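Local atomic coordinates of bradyzoite pseudokinase 1 (Toxoplasma gondii, PDB entry 6M7Z), a protein that is a pseudokinase of divergent fold, lacking the glycine-rich loop, that probably takes part in shaping or maintaining the membranes of the Toxoplasma parasitophorous vacuole. Residues A[96-99]-A[100-104]; A[159-163]-A[164-168]. All coordinates share one frame; numbering follows the deposited sequence.

Contact 1 comes first along the chain and closes helix 88-101, which by its place between strands 76-82 and 114-117 corresponds to the kinase C helix. Contact 2 follows in series, where helix 146-161 turns into strand 165-166 and the segment resembling the catalytic loop. Their centres are about 13 Å apart, yet they meet in an apolar seam: Leu102 CD2 lies 3.8 Å from Leu163 CD1, and Ile101 CG2 lies 3.9 Å from Leu165 CD1, with Pro103 also packed against Leu163. The helix end and the loop after it, probably equivalent to the αC-β4 loop, thus rest directly on the C-terminal lobe, joining the two halves of the kinase fold.

Contact 1. Residues A[96-99]-A[100-104]; sequences YLYR and EILPK
The ring of Tyr96 and the side chain of Glu100 meet one helical turn apart in a CH-pi contact. Glu100 CG lies over one face, off-centre toward the rim, 3.9 Å from the centroid of the Tyr96 ring, while Ile101 CD1 approaches the edge. The tyrosine reaches them because its CG stands anti to the backbone N (chi1 -179°), which carries the ring along the helix toward its C-terminal end. The glutamate chain bends at its second torsion, and its carboxylate plane is turned 43° from the ring. A second CH-pi contact joins Tyr98 and Leu102: the methyl CD1 of Leu102 sits 4.0 Å from the centroid of the Tyr98 ring, displaced toward its rim. Between these pairs, Leu97 CD2 packs 4.0 Å from Ile101 CD1.

This is the closing turn of the probable C-helix equivalent, and it widens as it ends. Leu97 O accepts two backbone bonds, from Ile101 N at 3.0 Å and from Leu102 N at 2.9 Å; the latter is a pi-type bond and the straighter of the two (163° at the hydrogen). One residue earlier, Glu100 N keeps the ordinary helical bond to Tyr96 O.

Beyond the turn, Glu100 OE2 bonds to Tyr20 OH, Arg99 forms a salt bridge with Glu115, and Tyr98 OH bonds to Leu110 O. Tyr20 and Trp17 meet the Tyr96 ring edge-to-face, bringing helix 14-23 against this side.

Contact 2. Residues A[159-163]-A[164-168]; sequences SLHNL and GLLHR
The His161 ring has the carbonyl of Leu165 at its edge, near the ring plane, with Leu165 O 3.2 Å from His161 CD2. Leu166 CD2 approaches the same ring obliquely, 3.8 Å from His161 NE2. At the edge of the His167 imidazole, whose NE2 and ND1 are engaged by Gly186 O and Ser169 N, lies a methyl, Leu160 CD2, which also packs 3.8 Å from His167 CB.

Leu160 links helix to strand. A chi1 of -171° swings its isobutyl group toward the outgoing strand, where CG and CD1 meet Leu165 CB at 3.9 and 4.0 Å while CD2 goes on to His167.

The backbone forms a Schellman motif. Gly164, its phi positive (82°), is where the backbone leaves helical angles; its N bonds to His161 O at 2.8 Å, from above the carbonyl plane, and Leu165 N reaches back to Leu160 O at 3.3 Å. Leu163 N bonds to that same oxygen from the opposite face of its plane.

His167, Arg168 and Ser169 probably correspond to the kinase His-Arg-Asp motif, with serine in the aspartate's place. As in kinases, an aspartate of the probable F-helix equivalent holds this segment: Asp233 OD2 takes His161 NE2 and His167 N, and OD1 takes Arg168 N. Leu166 packs on that helix, 230-248, while strand 165-166, which follows helix 146-161 after the Gly164 turn, pairs antiparallel with 192-193.

Contact 1. Residues A[96-99]-A[100-104]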
loop_
_atom_site.group_PDB
_atom_site.type_symbol
_atom_site.label_atom_id
_atom_site.label_comp_id
_atom_site.label_asym_id
_atom_site.label_seq_id
_atom_site.Cartn_x
_atom_site.Cartn_y
_atom_site.Cartn_z
ATOM N N TYR A 96 -10.375 -10.487 1.342
ATOM C CA TYR A 96 -11.695 -10.179 0.825
ATOM C C TYR A 96 -11.635 -8.915 -0.049
ATOM O O TYR A 96 -12.159 -8.926 -1.163
ATOM C CB TYR A 96 -12.686 -10.018 1.980
ATOM C CG TYR A 96 -14.097 -9.718 1.551
ATOM C CD1 TYR A 96 -14.509 -8.426 1.304
ATOM C CD2 TYR A 96 -15.020 -10.729 1.382
ATOM C CE1 TYR A 96 -15.817 -8.148 0.935
ATOM C CE2 TYR A 96 -16.319 -10.473 0.981
ATOM C CZ TYR A 96 -16.722 -9.176 0.753
ATOM O OH TYR A 96 -18.002 -8.907 0.355
ATOM N N LEU A 97 -11.029 -7.827 0.451
ATOM C CA LEU A 97 -10.903 -6.599 -0.339
ATOM C C LEU A 97 -10.251 -6.905 -1.688
ATOM O O LEU A 97 -10.744 -6.459 -2.708
ATOM C CB LEU A 97 -10.065 -5.547 0.388
ATOM C CG LEU A 97 -10.685 -4.890 1.613
ATOM C CD1 LEU A 97 -9.798 -3.729 2.074
ATOM C CD2 LEU A 97 -12.088 -4.366 1.338
ATOM N N TYR A 98 -9.150 -7.657 -1.679
ATOM C CA TYR A 98 -8.397 -7.905 -2.913
ATOM C C TYR A 98 -9.226 -8.731 -3.898
ATOM O O TYR A 98 -9.155 -8.466 -5.093
ATOM C CB TYR A 98 -7.030 -8.544 -2.631
ATOM C CG TYR A 98 -5.950 -7.526 -2.363
ATOM C CD1 TYR A 98 -5.423 -6.772 -3.395
ATOM C CD2 TYR A 98 -5.470 -7.293 -1.086
ATOM C CE1 TYR A 98 -4.430 -5.831 -3.178
ATOM C CE2 TYR A 98 -4.478 -6.355 -0.849
ATOM C CZ TYR A 98 -3.945 -5.622 -1.901
ATOM O OH TYR A 98 -2.963 -4.693 -1.681
ATOM N N ARG A 99 -10.013 -9.695 -3.394
ATOM C CA ARG A 99 -10.724 -10.656 -4.258
ATOM C C ARG A 99 -12.083 -10.111 -4.734
ATOM O O ARG A 99 -12.513 -10.457 -5.830
ATOM C CB ARG A 99 -10.930 -11.977 -3.516
ATOM C CG ARG A 99 -9.641 -12.753 -3.282
ATOM C CD ARG A 99 -9.806 -13.836 -2.228
ATOM N NE ARG A 99 -10.491 -15.007 -2.745
ATOM C CZ ARG A 99 -9.912 -15.980 -3.443
ATOM N NH1 ARG A 99 -8.637 -15.904 -3.791
ATOM N NH2 ARG A 99 -10.623 -17.031 -3.805
ATOM N N GLU A 100 -12.763 -9.298 -3.911
ATOM C CA GLU A 100 -14.156 -8.952 -4.147
ATOM C C GLU A 100 -14.362 -7.452 -4.421
ATOM O O GLU A 100 -15.409 -7.102 -4.930
ATOM C CB GLU A 100 -15.031 -9.325 -2.950
ATOM C CG GLU A 100 -14.859 -10.750 -2.473
ATOM C CD GLU A 100 -15.137 -11.849 -3.499
ATOM O OE1 GLU A 100 -15.966 -11.634 -4.403
ATOM O OE2 GLU A 100 -14.522 -12.933 -3.386
ATOM N N ILE A 101 -13.422 -6.572 -4.074
ATOM C CA ILE A 101 -13.724 -5.132 -4.068
ATOM C C ILE A 101 -12.741 -4.317 -4.920
ATOM O O ILE A 101 -13.153 -3.410 -5.634
ATOM C CB ILE A 101 -13.807 -4.618 -2.620
ATOM C CG1 ILE A 101 -14.957 -5.332 -1.904
ATOM C CG2 ILE A 101 -13.937 -3.094 -2.586
ATOM C CD1 ILE A 101 -15.507 -4.591 -0.696
ATOM N N LEU A 102 -11.448 -4.625 -4.848
ATOM C CA LEU A 102 -10.454 -3.903 -5.605
ATOM C C LEU A 102 -10.362 -4.515 -6.999
ATOM O O LEU A 102 -10.342 -5.737 -7.143
ATOM C CB LEU A 102 -9.113 -3.970 -4.866
ATOM C CG LEU A 102 -9.121 -3.437 -3.435
ATOM C CD1 LEU A 102 -7.801 -3.782 -2.747
ATOM C CD2 LEU A 102 -9.394 -1.926 -3.418
ATOM N N PRO A 103 -10.290 -3.689 -8.063
ATOM C CA PRO A 103 -9.996 -4.196 -9.404
ATOM C C PRO A 103 -8.704 -5.028 -9.412
ATOM O O PRO A 103 -7.849 -4.831 -8.560
ATOM C CB PRO A 103 -9.802 -2.930 -10.252
ATOM C CG PRO A 103 -10.516 -1.838 -9.484
ATOM C CD PRO A 103 -10.448 -2.225 -8.018
ATOM N N LYS A 104 -8.578 -5.932 -10.387
ATOM C CA LYS A 104 -7.461 -6.866 -10.448
ATOM C C LYS A 104 -6.141 -6.086 -10.521
ATOM O O LYS A 104 -5.157 -6.528 -9.951
ATOM C CB LYS A 104 -7.682 -7.848 -11.611
ATOM C CG LYS A 104 -6.483 -8.627 -12.148
ATOM C CD LYS A 104 -6.030 -9.811 -11.329
ATOM C CE LYS A 104 -4.733 -10.370 -11.869
ATOM N NZ LYS A 104 -4.180 -11.423 -10.988
#

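Contact 2. Residues A[159-163]-A[164-168]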
loop_
_atom_site.group_PDB
_atom_site.type_symbol
_atom_site.label_atom_id
_atom_site.label_comp_id
_atom_site.label_asym_id
_atom_site.label_seq_id
_atom_site.Cartn_x
_atom_site.Cartn_y
_atom_site.Cartn_z
ATOM N N SER A 159 -7.630 7.272 -6.239
ATOM C CA SER A 159 -8.052 6.034 -6.873
ATOM C C SER A 159 -8.760 5.129 -5.853
ATOM O O SER A 159 -9.659 4.393 -6.219
ATOM C CB SER A 159 -6.906 5.331 -7.592
ATOM O OG SER A 159 -6.069 4.592 -6.708
ATOM N N LEU A 160 -8.390 5.221 -4.569
ATOM C CA LEU A 160 -9.046 4.432 -3.530
ATOM C C LEU A 160 -10.411 5.045 -3.182
ATOM O O LEU A 160 -11.401 4.331 -3.030
ATOM C CB LEU A 160 -8.141 4.349 -2.298
ATOM C CG LEU A 160 -8.600 3.382 -1.207
ATOM C CD1 LEU A 160 -8.520 1.926 -1.660
ATOM C CD2 LEU A 160 -7.765 3.580 0.041
ATOM N N HIS A 161 -10.464 6.374 -3.062
ATOM C CA HIS A 161 -11.731 7.092 -2.809
ATOM C C HIS A 161 -12.758 6.795 -3.913
ATOM O O HIS A 161 -13.925 6.589 -3.606
ATOM C CB HIS A 161 -11.473 8.596 -2.605
ATOM C CG HIS A 161 -10.789 8.909 -1.317
ATOM N ND1 HIS A 161 -10.442 10.192 -0.956
ATOM C CD2 HIS A 161 -10.353 8.107 -0.323
ATOM C CE1 HIS A 161 -9.909 10.181 0.250
ATOM N NE2 HIS A 161 -9.797 8.908 0.632
ATOM N N ASN A 162 -12.312 6.724 -5.177
ATOM C CA ASN A 162 -13.192 6.441 -6.328
ATOM C C ASN A 162 -13.849 5.051 -6.230
ATOM O O ASN A 162 -14.862 4.824 -6.873
ATOM C CB ASN A 162 -12.452 6.536 -7.666
ATOM C CG ASN A 162 -12.034 7.955 -8.026
ATOM O OD1 ASN A 162 -12.532 8.929 -7.454
ATOM N ND2 ASN A 162 -11.097 8.093 -8.955
ATOM N N LEU A 163 -13.276 4.125 -5.458
ATOM C CA LEU A 163 -13.869 2.795 -5.243
ATOM C C LEU A 163 -14.792 2.801 -4.012
ATOM O O LEU A 163 -15.314 1.756 -3.628
ATOM C CB LEU A 163 -12.757 1.760 -5.049
ATOM C CG LEU A 163 -11.798 1.571 -6.221
ATOM C CD1 LEU A 163 -10.523 0.807 -5.801
ATOM C CD2 LEU A 163 -12.510 0.822 -7.333
ATOM N N GLY A 164 -14.966 3.965 -3.376
ATOM C CA GLY A 164 -15.821 4.119 -2.204
ATOM C C GLY A 164 -15.141 3.702 -0.901
ATOM O O GLY A 164 -15.827 3.327 0.065
ATOM N N LEU A 165 -13.803 3.769 -0.843
ATOM C CA LEU A 165 -13.045 3.318 0.332
ATOM C C LEU A 165 -12.193 4.472 0.880
ATOM O O LEU A 165 -11.493 5.160 0.122
ATOM C CB LEU A 165 -12.149 2.135 -0.055
ATOM C CG LEU A 165 -12.877 0.835 -0.403
ATOM C CD1 LEU A 165 -11.914 -0.185 -0.989
ATOM C CD2 LEU A 165 -13.579 0.256 0.816
ATOM N N LEU A 166 -12.230 4.647 2.208
ATOM C CA LEU A 166 -11.216 5.390 2.948
ATOM C C LEU A 166 -10.058 4.449 3.274
ATOM O O LEU A 166 -10.274 3.226 3.466
ATOM C CB LEU A 166 -11.812 5.901 4.253
ATOM C CG LEU A 166 -12.894 6.965 4.094
ATOM C CD1 LEU A 166 -13.474 7.379 5.426
ATOM C CD2 LEU A 166 -12.370 8.182 3.354
ATOM N N HIS A 167 -8.843 5.027 3.387
ATOM C CA HIS A 167 -7.666 4.265 3.796
ATOM C C HIS A 167 -7.638 4.108 5.319
ATOM O O HIS A 167 -7.526 2.988 5.834
ATOM C CB HIS A 167 -6.386 4.911 3.270
ATOM C CG HIS A 167 -5.174 4.071 3.512
ATOM N ND1 HIS A 167 -4.597 3.967 4.756
ATOM C CD2 HIS A 167 -4.440 3.284 2.688
ATOM C CE1 HIS A 167 -3.543 3.180 4.677
ATOM N NE2 HIS A 167 -3.444 2.723 3.434
ATOM N N ARG A 168 -7.671 5.255 6.004
ATOM C CA ARG A 168 -7.811 5.402 7.475
ATOM C C ARG A 168 -6.478 5.296 8.227
ATOM O O ARG A 168 -6.493 5.588 9.390
ATOM C CB ARG A 168 -8.839 4.427 8.062
ATOM C CG ARG A 168 -10.241 4.583 7.476
ATOM C CD ARG A 168 -11.329 3.965 8.345
ATOM N NE ARG A 168 -11.134 2.520 8.484
ATOM C CZ ARG A 168 -11.373 1.815 9.593
ATOM N NH1 ARG A 168 -12.094 2.344 10.580
ATOM N NH2 ARG A 168 -10.835 0.614 9.717
#